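Local coordinates for glideosome-associated protein 50 (Plasmodium falciparum 3D7, PDB 3TGH) that probably anchors the glideosome, the complex for gliding motility and host-cell invasion, in the inner membrane complex of the malaria parasite, although built on a phosphatase fold, at residues A[21-25]-A[293-297]; A[29-35]-A[276-280]; A[176-180]-A[216-220]. All coordinates share one frame; numbering follows the deposited sequence. Where two conformers were deposited one is given.

Interaction 1. Residues A[21-25]-A[293-297]; sequences LNAKY and SKKGE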
loop_
_atom_site.group_PDB
_atom_site.type_symbol
_atom_site.label_atom_id
_atom_site.label_comp_id
_atom_site.label_asym_id
_atom_site.label_seq_id
_atom_site.Cartn_x
_atom_site.Cartn_y
_atom_site.Cartn_z
ATOM N N LEU A 21 18.383 0.138 -10.342
ATOM C CA LEU A 21 18.039 -0.917 -11.294
ATOM C C LEU A 21 16.535 -1.178 -11.261
ATOM O O LEU A 21 15.893 -1.286 -12.301
ATOM C CB LEU A 21 18.818 -2.200 -10.970
ATOM C CG LEU A 21 18.657 -3.395 -11.916
ATOM C CD1 LEU A 21 19.012 -3.010 -13.346
ATOM C CD2 LEU A 21 19.506 -4.574 -11.443
ATOM N N ASN A 22 15.973 -1.258 -10.055
ATOM C CA ASN A 22 14.547 -1.493 -9.885
ATOM C C ASN A 22 13.712 -0.368 -10.503
ATOM O O ASN A 22 12.702 -0.630 -11.157
ATOM C CB ASN A 22 14.211 -1.667 -8.392
ATOM C CG ASN A 22 12.946 -2.464 -8.160
ATOM O OD1 ASN A 22 12.598 -3.339 -8.947
ATOM N ND2 ASN A 22 12.254 -2.175 -7.061
ATOM N N ALA A 23 14.154 0.876 -10.313
ATOM C CA ALA A 23 13.466 2.051 -10.857
ATOM C C ALA A 23 13.357 2.005 -12.383
ATOM O O ALA A 23 12.345 2.414 -12.956
ATOM C CB ALA A 23 14.176 3.337 -10.415
ATOM N N LYS A 24 14.396 1.499 -13.034
ATOM C CA LYS A 24 14.407 1.354 -14.491
ATOM C C LYS A 24 13.275 0.432 -14.954
ATOM O O LYS A 24 12.484 0.797 -15.828
ATOM C CB LYS A 24 15.792 0.860 -14.941
ATOM C CG LYS A 24 15.885 0.238 -16.326
ATOM C CD LYS A 24 17.266 -0.399 -16.521
ATOM C CE LYS A 24 17.233 -1.593 -17.460
ATOM N NZ LYS A 24 18.554 -2.299 -17.468
ATOM N N TYR A 25 13.173 -0.744 -14.343
ATOM C CA TYR A 25 12.110 -1.691 -14.689
ATOM C C TYR A 25 10.728 -1.202 -14.272
ATOM O O TYR A 25 9.747 -1.443 -14.972
ATOM C CB TYR A 25 12.402 -3.070 -14.090
ATOM C CG TYR A 25 13.583 -3.751 -14.750
ATOM C CD1 TYR A 25 14.737 -4.056 -14.037
ATOM C CD2 TYR A 25 13.546 -4.073 -16.100
ATOM C CE1 TYR A 25 15.823 -4.673 -14.662
ATOM C CE2 TYR A 25 14.618 -4.690 -16.729
ATOM C CZ TYR A 25 15.750 -4.990 -16.010
ATOM O OH TYR A 25 16.804 -5.607 -16.649
ATOM N N SER A 293 13.809 -7.378 -10.427
ATOM C CA SER A 293 14.767 -6.468 -11.057
ATOM C C SER A 293 16.004 -7.170 -11.619
ATOM O O SER A 293 16.840 -6.528 -12.258
ATOM C CB SER A 293 15.233 -5.412 -10.052
ATOM O OG SER A 293 16.030 -5.992 -9.027
ATOM N N LYS A 294 16.132 -8.471 -11.375
ATOM C CA LYS A 294 17.286 -9.227 -11.866
ATOM C C LYS A 294 17.389 -9.060 -13.381
ATOM O O LYS A 294 18.441 -8.688 -13.896
ATOM C CB LYS A 294 17.174 -10.708 -11.491
ATOM C CG LYS A 294 18.511 -11.384 -11.219
ATOM C CD LYS A 294 18.871 -11.356 -9.736
ATOM C CE LYS A 294 18.201 -12.488 -8.974
ATOM N NZ LYS A 294 18.775 -12.651 -7.616
ATOM N N LYS A 295 16.290 -9.321 -14.086
ATOM C CA LYS A 295 16.215 -9.043 -15.529
ATOM C C LYS A 295 14.833 -8.567 -15.986
ATOM O O LYS A 295 14.462 -8.729 -17.148
ATOM C CB LYS A 295 16.689 -10.255 -16.341
ATOM C CG LYS A 295 16.169 -11.609 -15.874
ATOM C CD LYS A 295 16.775 -12.757 -16.695
ATOM C CE LYS A 295 18.278 -12.927 -16.442
ATOM N NZ LYS A 295 18.880 -14.004 -17.283
ATOM N N GLY A 296 14.086 -7.951 -15.070
ATOM C CA GLY A 296 12.765 -7.404 -15.386
ATOM C C GLY A 296 11.750 -8.467 -15.750
ATOM O O GLY A 296 10.859 -8.235 -16.555
ATOM N N GLU A 297 11.889 -9.637 -15.142
ATOM C CA GLU A 297 11.039 -10.780 -15.435
ATOM C C GLU A 297 9.908 -10.898 -14.408
ATOM O O GLU A 297 10.122 -10.704 -13.206
ATOM C CB GLU A 297 11.919 -12.037 -15.433
ATOM C CG GLU A 297 11.216 -13.374 -15.578
ATOM C CD GLU A 297 12.213 -14.518 -15.760
ATOM O OE1 GLU A 297 13.036 -14.450 -16.702
ATOM O OE2 GLU A 297 12.180 -15.478 -14.961
HETATM O O HOH W 1 18.710 -6.508 -15.038
#

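Interaction 2. Residues A[29-35]-A[276-280]; sequences FIKNERV and FCVHE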
loop_
_atom_site.group_PDB
_atom_site.type_symbol
_atom_site.label_atom_id
_atom_site.label_comp_id
_atom_site.label_asym_id
_atom_site.label_seq_id
_atom_site.Cartn_x
_atom_site.Cartn_y
_atom_site.Cartn_z
ATOM N N PHE A 29 7.621 -0.999 -16.898
ATOM C CA PHE A 29 6.348 -1.689 -16.686
ATOM C C PHE A 29 5.178 -0.734 -16.543
ATOM O O PHE A 29 4.097 -0.999 -17.060
ATOM C CB PHE A 29 6.406 -2.592 -15.451
ATOM C CG PHE A 29 6.963 -3.952 -15.726
ATOM C CD1 PHE A 29 8.325 -4.145 -15.873
ATOM C CD2 PHE A 29 6.123 -5.043 -15.842
ATOM C CE1 PHE A 29 8.845 -5.408 -16.128
ATOM C CE2 PHE A 29 6.635 -6.310 -16.094
ATOM C CZ PHE A 29 7.998 -6.487 -16.236
ATOM N N ILE A 30 5.379 0.365 -15.826
ATOM C CA ILE A 30 4.307 1.347 -15.653
ATOM C C ILE A 30 3.827 1.872 -17.013
ATOM O O ILE A 30 2.619 1.972 -17.254
ATOM C CB ILE A 30 4.741 2.487 -14.710
ATOM C CG1 ILE A 30 4.682 1.983 -13.265
ATOM C CG2 ILE A 30 3.846 3.718 -14.882
ATOM C CD1 ILE A 30 5.297 2.915 -12.266
ATOM N N LYS A 31 4.774 2.173 -17.902
ATOM C CA LYS A 31 4.449 2.600 -19.263
ATOM C C LYS A 31 3.767 1.476 -20.051
ATOM O O LYS A 31 2.669 1.655 -20.582
ATOM C CB LYS A 31 5.722 3.049 -19.991
ATOM C CG LYS A 31 5.521 3.489 -21.439
ATOM C CD LYS A 31 4.773 4.807 -21.536
ATOM C CE LYS A 31 4.762 5.326 -22.968
ATOM N NZ LYS A 31 4.089 6.650 -23.078
ATOM N N ASN A 32 4.409 0.315 -20.112
ATOM C CA ASN A 32 3.943 -0.762 -20.990
ATOM C C ASN A 32 2.637 -1.411 -20.530
ATOM O O ASN A 32 1.828 -1.829 -21.362
ATOM C CB ASN A 32 5.018 -1.837 -21.148
ATOM C CG ASN A 32 6.238 -1.339 -21.896
ATOM O OD1 ASN A 32 6.212 -0.282 -22.533
ATOM N ND2 ASN A 32 7.322 -2.100 -21.817
ATOM N N GLU A 33 2.447 -1.492 -19.214
ATOM C CA GLU A 33 1.238 -2.080 -18.634
ATOM C C GLU A 33 0.110 -1.058 -18.472
ATOM O O GLU A 33 -0.985 -1.431 -18.061
ATOM C CB GLU A 33 1.543 -2.714 -17.269
ATOM C CG GLU A 33 2.420 -3.959 -17.326
ATOM C CD GLU A 33 1.633 -5.261 -17.501
ATOM O OE1 GLU A 33 0.382 -5.245 -17.479
ATOM O OE2 GLU A 33 2.281 -6.315 -17.652
ATOM N N ARG A 34 0.373 0.211 -18.800
ATOM C CA ARG A 34 -0.615 1.291 -18.677
ATOM C C ARG A 34 -1.103 1.434 -17.228
ATOM O O ARG A 34 -2.298 1.526 -16.959
ATOM C CB ARG A 34 -1.794 1.087 -19.644
ATOM C CG ARG A 34 -1.421 1.205 -21.126
ATOM C CD ARG A 34 -2.169 0.184 -21.983
ATOM N NE ARG A 34 -2.273 0.595 -23.383
ATOM C CZ ARG A 34 -2.567 -0.217 -24.401
ATOM N NH1 ARG A 34 -2.780 -1.517 -24.203
ATOM N NH2 ARG A 34 -2.642 0.274 -25.635
ATOM N N VAL A 35 -0.156 1.435 -16.298
ATOM C CA VAL A 35 -0.462 1.688 -14.891
ATOM C C VAL A 35 -0.913 3.140 -14.732
ATOM O O VAL A 35 -0.314 4.042 -15.321
ATOM C CB VAL A 35 0.762 1.405 -14.009
ATOM C CG1 VAL A 35 0.573 1.970 -12.594
ATOM C CG2 VAL A 35 1.051 -0.109 -13.972
ATOM N N PHE A 276 9.046 -5.336 -7.489
ATOM C CA PHE A 276 7.802 -4.611 -7.269
ATOM C C PHE A 276 6.643 -5.443 -7.802
ATOM O O PHE A 276 6.862 -6.499 -8.409
ATOM C CB PHE A 276 7.861 -3.235 -7.957
ATOM C CG PHE A 276 8.096 -3.302 -9.448
ATOM C CD1 PHE A 276 7.027 -3.354 -10.334
ATOM C CD2 PHE A 276 9.383 -3.293 -9.960
ATOM C CE1 PHE A 276 7.242 -3.433 -11.702
ATOM C CE2 PHE A 276 9.613 -3.358 -11.321
ATOM C CZ PHE A 276 8.544 -3.423 -12.199
ATOM N N CYS A 277 5.417 -4.963 -7.597
ATOM C CA CYS A 277 4.228 -5.638 -8.116
ATOM C C CYS A 277 3.428 -4.762 -9.059
ATOM O O CYS A 277 3.400 -3.540 -8.907
ATOM C CB CYS A 277 3.295 -6.019 -6.982
ATOM S SG CYS A 277 3.950 -7.225 -5.886
ATOM N N VAL A 278 2.760 -5.406 -10.009
ATOM C CA VAL A 278 1.756 -4.756 -10.829
ATOM C C VAL A 278 0.446 -5.530 -10.659
ATOM O O VAL A 278 0.430 -6.763 -10.710
ATOM C CB VAL A 278 2.179 -4.698 -12.302
ATOM C CG1 VAL A 278 1.071 -4.068 -13.143
ATOM C CG2 VAL A 278 3.479 -3.906 -12.439
ATOM N N HIS A 279 -0.644 -4.803 -10.437
ATOM C CA HIS A 279 -1.933 -5.410 -10.123
ATOM C C HIS A 279 -2.941 -4.958 -11.160
ATOM O O HIS A 279 -2.932 -3.801 -11.561
ATOM C CB HIS A 279 -2.429 -4.986 -8.742
ATOM C CG HIS A 279 -1.406 -5.087 -7.657
ATOM N ND1 HIS A 279 -1.293 -6.187 -6.839
ATOM C CD2 HIS A 279 -0.463 -4.207 -7.240
ATOM C CE1 HIS A 279 -0.320 -5.986 -5.965
ATOM N NE2 HIS A 279 0.199 -4.791 -6.189
ATOM N N GLU A 280 -3.808 -5.876 -11.568
ATOM C CA GLU A 280 -4.832 -5.599 -12.568
ATOM C C GLU A 280 -6.206 -6.020 -12.022
ATOM O O GLU A 280 -6.423 -7.193 -11.711
ATOM C CB GLU A 280 -4.513 -6.355 -13.869
ATOM C CG GLU A 280 -3.093 -6.100 -14.428
ATOM C CD GLU A 280 -2.661 -7.079 -15.530
ATOM O OE1 GLU A 280 -3.384 -8.057 -15.825
ATOM O OE2 GLU A 280 -1.571 -6.867 -16.102
#

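Interaction 3. Residues A[176-180]-A[216-220]; sequences WNDLK and YLLPL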
loop_
_atom_site.group_PDB
_atom_site.type_symbol
_atom_site.label_atom_id
_atom_site.label_comp_id
_atom_site.label_asym_id
_atom_site.label_seq_id
_atom_site.Cartn_x
_atom_site.Cartn_y
_atom_site.Cartn_z
ATOM N N TRP A 176 -8.211 3.313 14.677
ATOM C CA TRP A 176 -8.941 2.051 14.663
ATOM C C TRP A 176 -10.417 2.270 14.294
ATOM O O TRP A 176 -10.977 1.524 13.498
ATOM C CB TRP A 176 -8.839 1.336 16.025
ATOM C CG TRP A 176 -7.619 0.468 16.163
ATOM C CD1 TRP A 176 -6.522 0.699 16.953
ATOM C CD2 TRP A 176 -7.378 -0.780 15.501
ATOM N NE1 TRP A 176 -5.611 -0.321 16.806
ATOM C CE2 TRP A 176 -6.114 -1.246 15.930
ATOM C CE3 TRP A 176 -8.102 -1.541 14.575
ATOM C CZ2 TRP A 176 -5.561 -2.442 15.469
ATOM C CZ3 TRP A 176 -7.554 -2.727 14.115
ATOM C CH2 TRP A 176 -6.290 -3.166 14.556
ATOM N N ASN A 177 -11.036 3.291 14.876
ATOM C CA ASN A 177 -12.455 3.567 14.610
ATOM C C ASN A 177 -12.682 4.009 13.163
ATOM O O ASN A 177 -13.655 3.603 12.531
ATOM C CB ASN A 177 -13.009 4.605 15.596
ATOM C CG ASN A 177 -13.174 4.044 17.004
ATOM O OD1 ASN A 177 -13.432 2.852 17.183
ATOM N ND2 ASN A 177 -13.022 4.903 18.007
ATOM N N ASP A 178 -11.772 4.816 12.631
ATOM C CA ASP A 178 -11.854 5.204 11.216
ATOM C C ASP A 178 -11.735 3.977 10.295
ATOM O O ASP A 178 -12.485 3.831 9.337
ATOM C CB ASP A 178 -10.786 6.238 10.874
ATOM C CG ASP A 178 -11.094 7.621 11.439
ATOM O OD1 ASP A 178 -12.178 7.813 12.027
ATOM O OD2 ASP A 178 -10.247 8.530 11.285
ATOM N N LEU A 179 -10.787 3.093 10.599
ATOM C CA LEU A 179 -10.617 1.847 9.850
ATOM C C LEU A 179 -11.913 1.036 9.823
ATOM O O LEU A 179 -12.334 0.559 8.768
ATOM C CB LEU A 179 -9.494 1.000 10.462
ATOM C CG LEU A 179 -8.605 0.127 9.563
ATOM C CD1 LEU A 179 -8.122 -1.122 10.326
ATOM C CD2 LEU A 179 -9.219 -0.253 8.220
ATOM N N LYS A 180 -12.550 0.894 10.988
ATOM C CA LYS A 180 -13.811 0.173 11.085
ATOM C C LYS A 180 -14.904 0.829 10.239
ATOM O O LYS A 180 -15.671 0.133 9.571
ATOM C CB LYS A 180 -14.261 0.042 12.543
ATOM C CG LYS A 180 -13.386 -0.904 13.364
ATOM C CD LYS A 180 -13.735 -0.866 14.858
ATOM C CE LYS A 180 -12.887 -1.858 15.648
ATOM N NZ LYS A 180 -13.115 -1.777 17.129
ATOM N N TYR A 216 -6.196 -8.396 16.118
ATOM C CA TYR A 216 -7.017 -7.174 16.059
ATOM C C TYR A 216 -7.384 -6.691 14.661
ATOM O O TYR A 216 -8.480 -6.178 14.465
ATOM C CB TYR A 216 -6.337 -6.025 16.808
ATOM C CG TYR A 216 -6.281 -6.244 18.301
ATOM C CD1 TYR A 216 -7.442 -6.208 19.068
ATOM C CD2 TYR A 216 -5.076 -6.495 18.945
ATOM C CE1 TYR A 216 -7.402 -6.414 20.443
ATOM C CE2 TYR A 216 -5.024 -6.706 20.320
ATOM C CZ TYR A 216 -6.192 -6.666 21.062
ATOM O OH TYR A 216 -6.152 -6.871 22.423
ATOM N N LEU A 217 -6.474 -6.815 13.701
ATOM C CA LEU A 217 -6.716 -6.259 12.358
ATOM C C LEU A 217 -7.415 -7.308 11.495
ATOM O O LEU A 217 -8.428 -7.019 10.856
ATOM C CB LEU A 217 -5.395 -5.839 11.702
ATOM C CG LEU A 217 -5.298 -4.698 10.672
ATOM C CD1 LEU A 217 -4.191 -4.997 9.662
ATOM C CD2 LEU A 217 -6.615 -4.342 9.977
ATOM N N LEU A 218 -6.880 -8.529 11.488
ATOM C CA LEU A 218 -7.365 -9.568 10.569
ATOM C C LEU A 218 -8.874 -9.851 10.641
ATOM O O LEU A 218 -9.511 -10.004 9.595
ATOM C CB LEU A 218 -6.563 -10.864 10.718
ATOM C CG LEU A 218 -6.899 -11.987 9.727
ATOM C CD1 LEU A 218 -6.726 -11.534 8.278
ATOM C CD2 LEU A 218 -6.039 -13.221 10.016
ATOM N N PRO A 219 -9.455 -9.920 11.857
ATOM C CA PRO A 219 -10.897 -10.171 11.942
ATOM C C PRO A 219 -11.752 -9.104 11.250
ATOM O O PRO A 219 -12.789 -9.438 10.670
ATOM C CB PRO A 219 -11.162 -10.186 13.453
ATOM C CG PRO A 219 -9.858 -10.574 14.051
ATOM C CD PRO A 219 -8.833 -9.906 13.192
ATOM N N LEU A 220 -11.314 -7.846 11.299
ATOM C CA LEU A 220 -11.995 -6.760 10.576
ATOM C C LEU A 220 -11.897 -6.934 9.061
ATOM O O LEU A 220 -12.849 -6.654 8.332
ATOM C CB LEU A 220 -11.419 -5.390 10.956
ATOM C CG LEU A 220 -11.492 -4.968 12.427
ATOM C CD1 LEU A 220 -10.825 -3.619 12.603
ATOM C CD2 LEU A 220 -12.922 -4.925 12.948
#

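Interaction 1. Residues A[21-25]-A[293-297]
Tyr-25 lays one face of its ring against Gly-296. This CH-pi contact puts Gly-296 CA 3.6 Å from the Tyr-25 ring centroid and only 16° off the ring normal, closest to the CD2 rim. With CG anti to its own carbonyl carbon (chi1 -69°), the ring leaves the helix toward 293-297. Gly-296 has no side chain, so its CA itself packs on the ring; its positive phi (66°) turns the chain here.

Van der Waals contacts gather on Ser-293. Its O lies 3.2 Å from Tyr-25 CE1, approached obliquely, while Leu-21 brings methyl CD2 to 3.4 Å from the same Ser-293 O. From the next position of the helix, Asn-22 OD1 reaches 3.5 Å from Ser-293 CB; this oxygen is buried without a polar partner, whereas Asn-22 ND2 is held by Gly-275 O and Gly-253 O.

Polar links across the contact run through water. One molecule sits in the plane of the Tyr-25 ring at its edge, 2.7 Å from Tyr-25 OH, and donates a hydrogen bond to Lys-294 O. Ser-293 OG bonds instead to Ile-274 O.

The loop through Ser-293 and Gly-296 joins antiparallel strands 285-292 and 297-305: a beta-hairpin at the sheet margin, folded against the first helix of the calcineurin-like phosphoesterase fold.

Interaction 2. Residues A[29-35]-A[276-280]
Phe-276 turns its ring edge to the face of Phe-29 in an offset edge-to-face pair, with ring centroids 5.5 Å apart and planes at 78°. Phe-29 CG and Val-278 CG2 both lie near the Phe-276 plane, at its edge; the nearest atoms of the two rings are Phe-29 CD1 and Phe-276 CZ, at 3.8 Å. Phe-276 also meets Phe-26 of the same helix edge to face. This is helix-on-sheet packing in the alpha/beta sandwich of the metallophosphoesterase fold, with helix 17-32 lying over strand 275-282.

The helix stops in a Schellman motif: Val-35 N bonds to Ile-30 O at 3.0 Å and Arg-34 N to Lys-31 O at 3.2 Å, Arg-34 having a positive phi of 59°. Beyond the phenylalanines, in the conformer given, Glu-33 and Glu-280 cross at about a right angle and Lys-289 NZ forms salt bridges to OE2 of both, which probably offsets their like charges; with two conformers of Glu-280, the close approach of the carboxylates is doubtful. Just past the helix end, Val-35 turns back to the strand, its CG2 meeting Val-278 CG1 at 4.0 Å.

Interaction 3. Residues A[176-180]-A[216-220]
Trp-176 and Leu-220 are brought together by similar first torsions: in each, CG stands anti to the carbonyl carbon, at chi1 -87° in Trp-176 and -60° in Leu-220. The indole thereby leans from helix 169-189 toward 216-220, and Leu-220 reaches back with its CD1 branch.

The benzo end of the indole makes the contact. Trp-176 CH2 is 3.6 Å from Tyr-216 CB, the two side chains crossing at about a right angle, while the phenol of Tyr-216 leads away. Trp-176 CZ3 approaches Tyr-216 O obliquely at 3.6 Å. At the indole edge, Leu-217 CA lies in the ring plane, and Leu-220 CD1 sits 3.7 Å from Trp-176 CZ3.

One turn further along the helix, Leu-179 CD1 meets Leu-217 CD2 at 3.6 Å, again crossing nearly at right angles; both leucines also pack on Ile-157. On the exposed side, the extended chain of Lys-180 runs past the Leu-220 methyls, with Lys-180 CG 3.8 Å from Leu-220 CD1. Leu-220 CD1 thus sits among the indole, the Lys-180 chain and, more loosely at 4.3 Å, Leu-179 CD1.

The indole has other partners too: Trp-176 NE1 donates to Leu-162 O, which helps to fix the ring's rotation, and the ring of His-172, a ligand of metal cation 1, meets it edge to face. A cobalt ion lies about 5 Å from the Trp-176 side chain. Trp-176 thus probably acts as a second-shell residue of the metal site.

The two segments meet through apolar packing, partly buried, and the indole is probably steadied both by this packing and by its N-H bond, next to a metal-binding histidine.

Overall arrangement
From the N terminus, helix 17-32 first supplies 21-25 to interaction 1 and then 29-35 to interaction 2. Residues 176-180 and 216-220 close the short loop of interaction 3, nested inside the loop that 276-280 closes on 29-35; that in turn lies within the loop of interaction 1, closed by 293-297. None cross. Interactions 1 and 2 touch, for instance where Gly-296 O meets Phe-29 CZ at 3.4 Å, and tie one helix to strand 275-282 and to the hairpin loop between strands 285-292 and 297-305. Interaction 3 lies on the opposite side of the chain's centre, joining helix 169-189 to the start of helix 218-223 and the residues just before it.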